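Side-chain contacts in succinylglutamate desuccinylase/aspartoacylase (PDB 3LWU), which binds a zinc ion and probably works as a hydrolase of the succinylglutamate desuccinylase/aspartoacylase family, perhaps acting on ester bonds: residues A[26-31]-A[175-180]; A[206-211]-A[386-391]; A[216-221]-A[328-333]. One frame throughout, in Å; residues are numbered along the deposited sequence.

Contact 1 (A[26-31]-A[175-180])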
loop_
_atom_site.group_PDB
_atom_site.type_symbol
_atom_site.label_atom_id
_atom_site.label_comp_id
_atom_site.label_asym_id
_atom_site.label_seq_id
_atom_site.Cartn_x
_atom_site.Cartn_y
_atom_site.Cartn_z
ATOM N N SER A 26 -27.549 11.641 14.766
ATOM C CA SER A 26 -26.576 12.710 14.965
ATOM C C SER A 26 -25.247 12.259 14.388
ATOM O O SER A 26 -25.190 11.242 13.671
ATOM C CB SER A 26 -26.436 13.074 16.450
ATOM O OG SER A 26 -26.150 11.912 17.199
ATOM N N SER A 27 -24.178 13.009 14.679
ATOM C CA SER A 27 -22.867 12.578 14.238
ATOM C C SER A 27 -21.763 13.033 15.177
ATOM O O SER A 27 -21.944 13.971 15.916
ATOM C CB SER A 27 -22.632 12.980 12.783
ATOM O OG SER A 27 -22.265 14.317 12.660
ATOM N N VAL A 28 -20.660 12.299 15.200
ATOM C CA VAL A 28 -19.555 12.583 16.094
ATOM C C VAL A 28 -18.270 12.687 15.283
ATOM O O VAL A 28 -18.004 11.832 14.410
ATOM C CB VAL A 28 -19.388 11.481 17.123
ATOM C CG1 VAL A 28 -18.089 11.672 17.880
ATOM C CG2 VAL A 28 -20.541 11.542 18.122
ATOM N N GLN A 29 -17.482 13.719 15.562
ATOM C CA GLN A 29 -16.214 13.906 14.865
ATOM C C GLN A 29 -15.087 13.159 15.567
ATOM O O GLN A 29 -14.844 13.381 16.745
ATOM C CB GLN A 29 -15.875 15.384 14.718
ATOM C CG GLN A 29 -14.687 15.586 13.730
ATOM C CD GLN A 29 -14.379 17.064 13.426
ATOM O OE1 GLN A 29 -15.265 17.890 13.350
ATOM N NE2 GLN A 29 -13.115 17.373 13.246
ATOM N N VAL A 30 -14.395 12.300 14.831
ATOM C CA VAL A 30 -13.397 11.404 15.397
ATOM C C VAL A 30 -11.967 11.706 14.978
ATOM O O VAL A 30 -11.040 11.087 15.505
ATOM C CB VAL A 30 -13.737 9.931 15.136
ATOM C CG1 VAL A 30 -15.110 9.579 15.836
ATOM C CG2 VAL A 30 -13.745 9.537 13.609
ATOM N N GLY A 31 -11.795 12.668 14.061
ATOM C CA GLY A 31 -10.510 13.054 13.537
ATOM C C GLY A 31 -10.671 14.019 12.374
ATOM O O GLY A 31 -11.763 14.501 12.123
ATOM N N ALA A 175 -10.266 5.877 19.031
ATOM C CA ALA A 175 -10.627 4.854 20.007
ATOM C C ALA A 175 -11.267 5.511 21.224
ATOM O O ALA A 175 -12.333 5.076 21.665
ATOM C CB ALA A 175 -9.422 4.018 20.366
ATOM N N VAL A 176 -10.660 6.595 21.710
ATOM C CA VAL A 176 -11.165 7.328 22.840
ATOM C C VAL A 176 -12.589 7.882 22.614
ATOM O O VAL A 176 -13.434 7.789 23.512
ATOM C CB VAL A 176 -10.176 8.452 23.251
ATOM C CG1 VAL A 176 -10.830 9.456 24.154
ATOM C CG2 VAL A 176 -8.987 7.839 23.930
ATOM N N ASN A 177 -12.857 8.449 21.432
ATOM C CA ASN A 177 -14.175 9.000 21.135
ATOM C C ASN A 177 -15.238 7.895 21.156
ATOM O O ASN A 177 -16.348 8.079 21.652
ATOM C CB ASN A 177 -14.174 9.664 19.747
ATOM C CG ASN A 177 -13.745 11.101 19.784
ATOM O OD1 ASN A 177 -12.673 11.468 19.277
ATOM N ND2 ASN A 177 -14.581 11.931 20.327
ATOM N N LEU A 178 -14.893 6.731 20.618
ATOM C CA LEU A 178 -15.824 5.600 20.644
ATOM C C LEU A 178 -16.042 5.082 22.065
ATOM O O LEU A 178 -17.157 4.737 22.441
ATOM C CB LEU A 178 -15.339 4.470 19.751
ATOM C CG LEU A 178 -15.198 4.834 18.250
ATOM C CD1 LEU A 178 -14.666 3.638 17.470
ATOM C CD2 LEU A 178 -16.495 5.371 17.605
ATOM N N GLN A 179 -14.964 5.026 22.838
ATOM C CA GLN A 179 -14.958 4.431 24.151
ATOM C C GLN A 179 -15.784 5.295 25.110
ATOM O O GLN A 179 -16.498 4.755 26.001
ATOM C CB GLN A 179 -13.498 4.289 24.628
ATOM C CG GLN A 179 -13.297 3.570 25.957
ATOM C CD GLN A 179 -11.814 3.286 26.296
ATOM O OE1 GLN A 179 -10.942 3.240 25.420
ATOM N NE2 GLN A 179 -11.544 3.066 27.573
ATOM N N ALA A 180 -15.684 6.619 24.942
ATOM C CA ALA A 180 -16.445 7.579 25.762
ATOM C C ALA A 180 -17.933 7.297 25.655
ATOM O O ALA A 180 -18.638 7.338 26.656
ATOM C CB ALA A 180 -16.169 9.005 25.336
#
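Val30 and Asn177 meet where strand 26-31 passes over helix 175-180, the two short axes coming within 8.5 Å and running roughly antiparallel at 149°. The close part of the contact is aliphatic: Val30 CG1 rests 4.0 Å from Asn177 CB. It gets there because CG1 stands anti to the carbonyl carbon of Val30, beside the backbone N (chi1 -62°). Deeper in the same corner, Leu178 CD2 stays 4.8 Å from Val30 CG1, while Leu178 itself leans on Tyr57 and Gln59 of strand 56-60. Toward solvent the fit slackens. The Asn177 carboxamide reaches up under the strand, its CG 4.0 Å from Gln29 O, and its amide end lies loosely beside Val28. Gln29 turns away from the helix, its NE2 making a weak bond of 3.4 Å to Gly31 O. Replacing Asn177 by an alanine would probably leave Val28 and the Gln29 carbonyl without their cover from the helix, opening a gap on the outer side. A helix packed beneath a hairpin strand, here 24-32 paired with 38-46, fits the layered alpha/beta architecture of the zinc carboxypeptidase-like (M14) fold.

Contact 2 (A[206-211]-A[386-391])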
loop_
_atom_site.group_PDB
_atom_site.type_symbol
_atom_site.label_atom_id
_atom_site.label_comp_id
_atom_site.label_asym_id
_atom_site.label_seq_id
_atom_site.Cartn_x
_atom_site.Cartn_y
_atom_site.Cartn_z
ATOM N N TYR A 206 -17.033 -14.241 33.013
ATOM C CA TYR A 206 -18.130 -13.944 33.933
ATOM C C TYR A 206 -19.499 -13.900 33.267
ATOM O O TYR A 206 -20.499 -13.925 33.958
ATOM C CB TYR A 206 -17.899 -12.640 34.732
ATOM C CG TYR A 206 -18.066 -11.357 33.932
ATOM C CD1 TYR A 206 -19.334 -10.760 33.753
ATOM C CD2 TYR A 206 -16.950 -10.716 33.356
ATOM C CE1 TYR A 206 -19.464 -9.543 32.984
ATOM C CE2 TYR A 206 -17.061 -9.518 32.634
ATOM C CZ TYR A 206 -18.299 -8.932 32.435
ATOM O OH TYR A 206 -18.364 -7.767 31.685
ATOM N N ASP A 207 -19.550 -13.849 31.946
ATOM C CA ASP A 207 -20.801 -13.621 31.222
ATOM C C ASP A 207 -21.081 -14.716 30.210
ATOM O O ASP A 207 -21.793 -14.512 29.246
ATOM C CB ASP A 207 -20.735 -12.272 30.515
ATOM C CG ASP A 207 -22.042 -11.492 30.610
ATOM O OD1 ASP A 207 -23.109 -12.049 31.038
ATOM O OD2 ASP A 207 -21.996 -10.290 30.271
ATOM N N ILE A 208 -20.550 -15.904 30.463
ATOM C CA ILE A 208 -20.678 -17.006 29.532
ATOM C C ILE A 208 -22.150 -17.349 29.295
ATOM O O ILE A 208 -22.532 -17.735 28.195
ATOM C CB ILE A 208 -19.844 -18.236 30.014
ATOM C CG1 ILE A 208 -19.698 -19.257 28.882
ATOM C CG2 ILE A 208 -20.441 -18.871 31.292
ATOM C CD1 ILE A 208 -19.124 -18.641 27.521
ATOM N N ASP A 209 -22.967 -17.148 30.324
ATOM C CA ASP A 209 -24.435 -17.291 30.272
ATOM C C ASP A 209 -25.058 -16.568 29.080
ATOM O O ASP A 209 -26.034 -17.024 28.457
ATOM C CB ASP A 209 -25.034 -16.696 31.562
ATOM C CG ASP A 209 -26.551 -16.708 31.580
ATOM O OD1 ASP A 209 -27.108 -17.778 31.903
ATOM O OD2 ASP A 209 -27.184 -15.661 31.291
ATOM N N ALA A 210 -24.532 -15.391 28.795
ATOM C CA ALA A 210 -25.071 -14.602 27.702
ATOM C C ALA A 210 -24.865 -15.245 26.314
ATOM O O ALA A 210 -25.613 -14.932 25.374
ATOM C CB ALA A 210 -24.464 -13.210 27.723
ATOM N N ALA A 211 -23.846 -16.097 26.163
ATOM C CA ALA A 211 -23.496 -16.624 24.849
ATOM C C ALA A 211 -24.649 -17.387 24.204
ATOM O O ALA A 211 -24.805 -17.338 22.990
ATOM C CB ALA A 211 -22.225 -17.499 24.895
ATOM N N PHE A 386 -16.042 -27.727 23.579
ATOM C CA PHE A 386 -17.126 -28.371 24.320
ATOM C C PHE A 386 -18.464 -27.667 24.071
ATOM O O PHE A 386 -18.484 -26.485 23.735
ATOM C CB PHE A 386 -16.808 -28.356 25.822
ATOM C CG PHE A 386 -16.348 -27.017 26.339
ATOM C CD1 PHE A 386 -17.267 -26.041 26.696
ATOM C CD2 PHE A 386 -14.999 -26.739 26.486
ATOM C CE1 PHE A 386 -16.842 -24.804 27.184
ATOM C CE2 PHE A 386 -14.563 -25.516 26.988
ATOM C CZ PHE A 386 -15.490 -24.538 27.324
ATOM N N PRO A 387 -19.590 -28.388 24.231
ATOM C CA PRO A 387 -20.898 -27.726 24.154
ATOM C C PRO A 387 -21.077 -26.710 25.282
ATOM O O PRO A 387 -20.681 -26.976 26.398
ATOM C CB PRO A 387 -21.896 -28.887 24.312
ATOM C CG PRO A 387 -21.098 -30.135 23.995
ATOM C CD PRO A 387 -19.731 -29.830 24.524
ATOM N N LEU A 388 -21.628 -25.543 24.961
ATOM C CA LEU A 388 -21.912 -24.497 25.948
ATOM C C LEU A 388 -23.061 -24.938 26.807
ATOM O O LEU A 388 -23.100 -24.659 28.014
ATOM C CB LEU A 388 -22.370 -23.184 25.276
ATOM C CG LEU A 388 -21.368 -22.159 24.758
ATOM C CD1 LEU A 388 -22.116 -20.873 24.347
ATOM C CD2 LEU A 388 -20.299 -21.863 25.797
ATOM N N GLN A 389 -24.003 -25.614 26.160
ATOM C CA GLN A 389 -25.338 -25.822 26.701
ATOM C C GLN A 389 -25.736 -27.296 26.596
ATOM O O GLN A 389 -26.828 -27.614 26.097
ATOM C CB GLN A 389 -26.322 -24.924 25.921
ATOM C CG GLN A 389 -26.854 -23.733 26.701
ATOM C CD GLN A 389 -28.238 -23.993 27.221
ATOM O OE1 GLN A 389 -29.218 -23.502 26.659
ATOM N NE2 GLN A 389 -28.340 -24.801 28.282
ATOM N N PRO A 390 -24.880 -28.198 27.120
ATOM C CA PRO A 390 -24.982 -29.629 26.804
ATOM C C PRO A 390 -26.398 -30.140 26.994
ATOM O O PRO A 390 -26.992 -29.870 28.034
ATOM C CB PRO A 390 -24.036 -30.291 27.819
ATOM C CG PRO A 390 -23.182 -29.182 28.349
ATOM C CD PRO A 390 -24.054 -27.976 28.323
ATOM N N SER A 391 -26.919 -30.839 25.983
ATOM C CA SER A 391 -28.299 -31.346 25.978
ATOM C C SER A 391 -28.441 -32.599 25.103
ATOM O O SER A 391 -27.878 -32.650 23.999
ATOM C CB SER A 391 -29.258 -30.262 25.467
ATOM O OG SER A 391 -30.606 -30.618 25.744
ATOM O OXT SER A 391 -29.122 -33.564 25.465
#
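The CA atoms of Ala211 and Leu388 come within 8.1 Å of each other where a tight turn, closed by backbone bonds from Ala210 N to Asp207 O and from Ala211 N to Ile208 O, faces the chain's C-terminal tail. The setting is the layered alpha/beta domain of the zinc carboxypeptidase-like (M14) family: strand 386-387 pairs antiparallel with 303-306, and the tail then leaves it beside the loop between strands 196-204 and 218-222. Leu388 is the single side chain of the tail that spans the distance, and the contact is wholly apolar. Its CG lies anti to the carbonyl carbon (chi1 -85°), which directs the isobutyl fork at the turn with one methyl for each partner. CD2 meets the end of Ile208, 3.8 Å from CD1 and 4.1 Å from CG1. The isoleucine is drawn out to this point by a CG1 anti to the backbone N (chi1 -166°), and the two branched chains pass at a slant. Elsewhere on the turn, Ala210 sits against Phe259 and Tyr284. The buried end is the tighter one, since Ala211 has just a methyl to offer and Leu388 presses close upon it: Leu388 CD1 stands 3.4 Å from Ala211 CB, nearer than carbons normally pack.

Contact 3 (A[216-221]-A[328-333])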
loop_
_atom_site.group_PDB
_atom_site.type_symbol
_atom_site.label_atom_id
_atom_site.label_comp_id
_atom_site.label_asym_id
_atom_site.label_seq_id
_atom_site.Cartn_x
_atom_site.Cartn_y
_atom_site.Cartn_z
ATOM N N ILE A 216 -24.767 -17.653 17.469
ATOM C CA ILE A 216 -23.353 -17.798 17.166
ATOM C C ILE A 216 -22.869 -19.177 17.603
ATOM O O ILE A 216 -22.888 -19.500 18.795
ATOM C CB ILE A 216 -22.524 -16.658 17.791
ATOM C CG1 ILE A 216 -22.896 -15.328 17.116
ATOM C CG2 ILE A 216 -21.012 -16.903 17.561
ATOM C CD1 ILE A 216 -22.201 -14.113 17.645
ATOM N N PRO A 217 -22.444 -20.014 16.640
ATOM C CA PRO A 217 -22.100 -21.384 17.023
ATOM C C PRO A 217 -20.868 -21.515 17.922
ATOM O O PRO A 217 -20.839 -22.402 18.765
ATOM C CB PRO A 217 -21.866 -22.079 15.683
ATOM C CG PRO A 217 -22.554 -21.217 14.680
ATOM C CD PRO A 217 -22.388 -19.836 15.179
ATOM N N TYR A 218 -19.877 -20.646 17.773
ATOM C CA TYR A 218 -18.640 -20.791 18.511
ATOM C C TYR A 218 -18.289 -19.550 19.306
ATOM O O TYR A 218 -18.172 -18.459 18.756
ATOM C CB TYR A 218 -17.476 -21.191 17.568
ATOM C CG TYR A 218 -17.738 -22.473 16.853
ATOM C CD1 TYR A 218 -17.571 -23.679 17.503
ATOM C CD2 TYR A 218 -18.212 -22.493 15.540
ATOM C CE1 TYR A 218 -17.848 -24.873 16.878
ATOM C CE2 TYR A 218 -18.529 -23.719 14.912
ATOM C CZ TYR A 218 -18.334 -24.879 15.586
ATOM O OH TYR A 218 -18.600 -26.103 15.014
ATOM N N THR A 219 -18.060 -19.758 20.600
ATOM C CA THR A 219 -17.688 -18.721 21.551
ATOM C C THR A 219 -16.297 -18.968 22.172
ATOM O O THR A 219 -15.996 -20.061 22.647
ATOM C CB THR A 219 -18.691 -18.698 22.726
ATOM O OG1 THR A 219 -19.995 -18.429 22.218
ATOM C CG2 THR A 219 -18.310 -17.641 23.762
ATOM N N LEU A 220 -15.482 -17.922 22.180
ATOM C CA LEU A 220 -14.212 -17.900 22.883
ATOM C C LEU A 220 -14.413 -17.244 24.255
ATOM O O LEU A 220 -14.894 -16.116 24.346
ATOM C CB LEU A 220 -13.185 -17.101 22.081
ATOM C CG LEU A 220 -12.847 -17.801 20.771
ATOM C CD1 LEU A 220 -12.417 -16.824 19.693
ATOM C CD2 LEU A 220 -11.817 -18.862 21.010
ATOM N N ILE A 221 -14.039 -17.949 25.306
ATOM C CA ILE A 221 -14.230 -17.478 26.660
ATOM C C ILE A 221 -12.965 -16.792 27.056
ATOM O O ILE A 221 -11.942 -17.434 27.167
ATOM C CB ILE A 221 -14.520 -18.648 27.640
ATOM C CG1 ILE A 221 -15.687 -19.491 27.108
ATOM C CG2 ILE A 221 -14.840 -18.104 28.997
ATOM C CD1 ILE A 221 -15.986 -20.763 27.905
ATOM N N GLY A 328 -15.856 -23.507 10.626
ATOM C CA GLY A 328 -17.044 -23.842 11.359
ATOM C C GLY A 328 -17.401 -25.323 11.457
ATOM O O GLY A 328 -18.425 -25.640 12.055
ATOM N N GLU A 329 -16.583 -26.226 10.903
ATOM C CA GLU A 329 -16.834 -27.691 10.916
ATOM C C GLU A 329 -15.707 -28.396 11.670
ATOM O O GLU A 329 -14.546 -28.039 11.476
ATOM C CB GLU A 329 -16.812 -28.264 9.485
ATOM C CG GLU A 329 -18.169 -28.510 8.818
ATOM C CD GLU A 329 -18.029 -29.029 7.383
ATOM O OE1 GLU A 329 -17.205 -29.955 7.142
ATOM O OE2 GLU A 329 -18.741 -28.496 6.494
ATOM N N PRO A 330 -16.022 -29.408 12.502
ATOM C CA PRO A 330 -14.951 -30.182 13.140
ATOM C C PRO A 330 -13.953 -30.813 12.171
ATOM O O PRO A 330 -14.335 -31.288 11.089
ATOM C CB PRO A 330 -15.707 -31.293 13.887
ATOM C CG PRO A 330 -17.034 -30.711 14.204
ATOM C CD PRO A 330 -17.322 -29.629 13.166
ATOM N N LEU A 331 -12.682 -30.803 12.565
ATOM C CA LEU A 331 -11.618 -31.410 11.784
ATOM C C LEU A 331 -10.881 -32.412 12.658
ATOM O O LEU A 331 -10.098 -32.041 13.538
ATOM C CB LEU A 331 -10.653 -30.361 11.247
ATOM C CG LEU A 331 -9.664 -30.839 10.180
ATOM C CD1 LEU A 331 -10.367 -31.131 8.805
ATOM C CD2 LEU A 331 -8.545 -29.808 10.043
ATOM N N THR A 332 -11.138 -33.683 12.394
ATOM C CA THR A 332 -10.471 -34.779 13.058
ATOM C C THR A 332 -8.991 -34.719 12.764
ATOM O O THR A 332 -8.601 -34.489 11.612
ATOM C CB THR A 332 -11.014 -36.153 12.550
ATOM O OG1 THR A 332 -12.432 -36.179 12.681
ATOM C CG2 THR A 332 -10.390 -37.347 13.324
ATOM N N ALA A 333 -8.188 -34.933 13.802
ATOM C CA ALA A 333 -6.730 -35.014 13.714
ATOM C C ALA A 333 -6.306 -35.866 12.521
ATOM O O ALA A 333 -6.820 -36.970 12.320
ATOM C CB ALA A 333 -6.166 -35.618 15.000
#
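Gly328 receives the tip of Tyr218, whose hydroxyl donates a hydrogen bond of 3.0 Å from OH to Gly328 O. The bond is bent at the acceptor: the C=O...OH angle is 125°, and the hydroxyl lies above the carbonyl plane, 55° out of it. From the tyrosine's own side the approach is flatter, for the carbonyl oxygen sits at the ring edge near the ring plane, with Tyr218 CE2 3.4 Å from Gly328 O. The ring also borders the glycine backbone, CE2 lying 3.9 Å from Gly328 CA. The positive phi of Gly328 (83°) would drive a side chain into the carbonyl oxygen of the residue before, so the lack of one suits this bend. Tyr218 belongs to strand 218-222 of the catalytic alpha/beta domain, whereas 328-333 is a loop between strands 319-323 and 336-341 of a smaller antiparallel sheet, consistent with the beta-rich C-terminal region found in aspartoacylase relatives. The phenol thus joins a strand to the loop leading into strand 336-341; Tyr218 also touches Val362, Ile364 and Met382. After Glu329, which points away, Pro330 borders the hydroxyl loosely, with its CD 4.2 Å from Tyr218 OH. Leu331 turns to Pro363 instead, and further on the loop is tied down where Ala333 N bonds to a carboxylate oxygen of Asp360.

From the N terminus, contact 1 comes first: the chain leaves strand 24-32, runs through the zinc ligands His63 and Glu66, and returns on helix 170-182, closing its loop before the others open. Contact 2 opens at 206-211 and closes only at the C terminus, so contact 3, from 216-221 to 328-333, is nested inside it. Contact 1 lies across the chain's centre from the other two, its centre about 33 Å from that of contact 2. Contacts 2 and 3 touch, as where Ile208 CD1 lies 3.6 Å from Ile221 CG1. Together they join the C-terminal tail, and the loop before strand 336-341, to strand 218-222 and the loop preceding it.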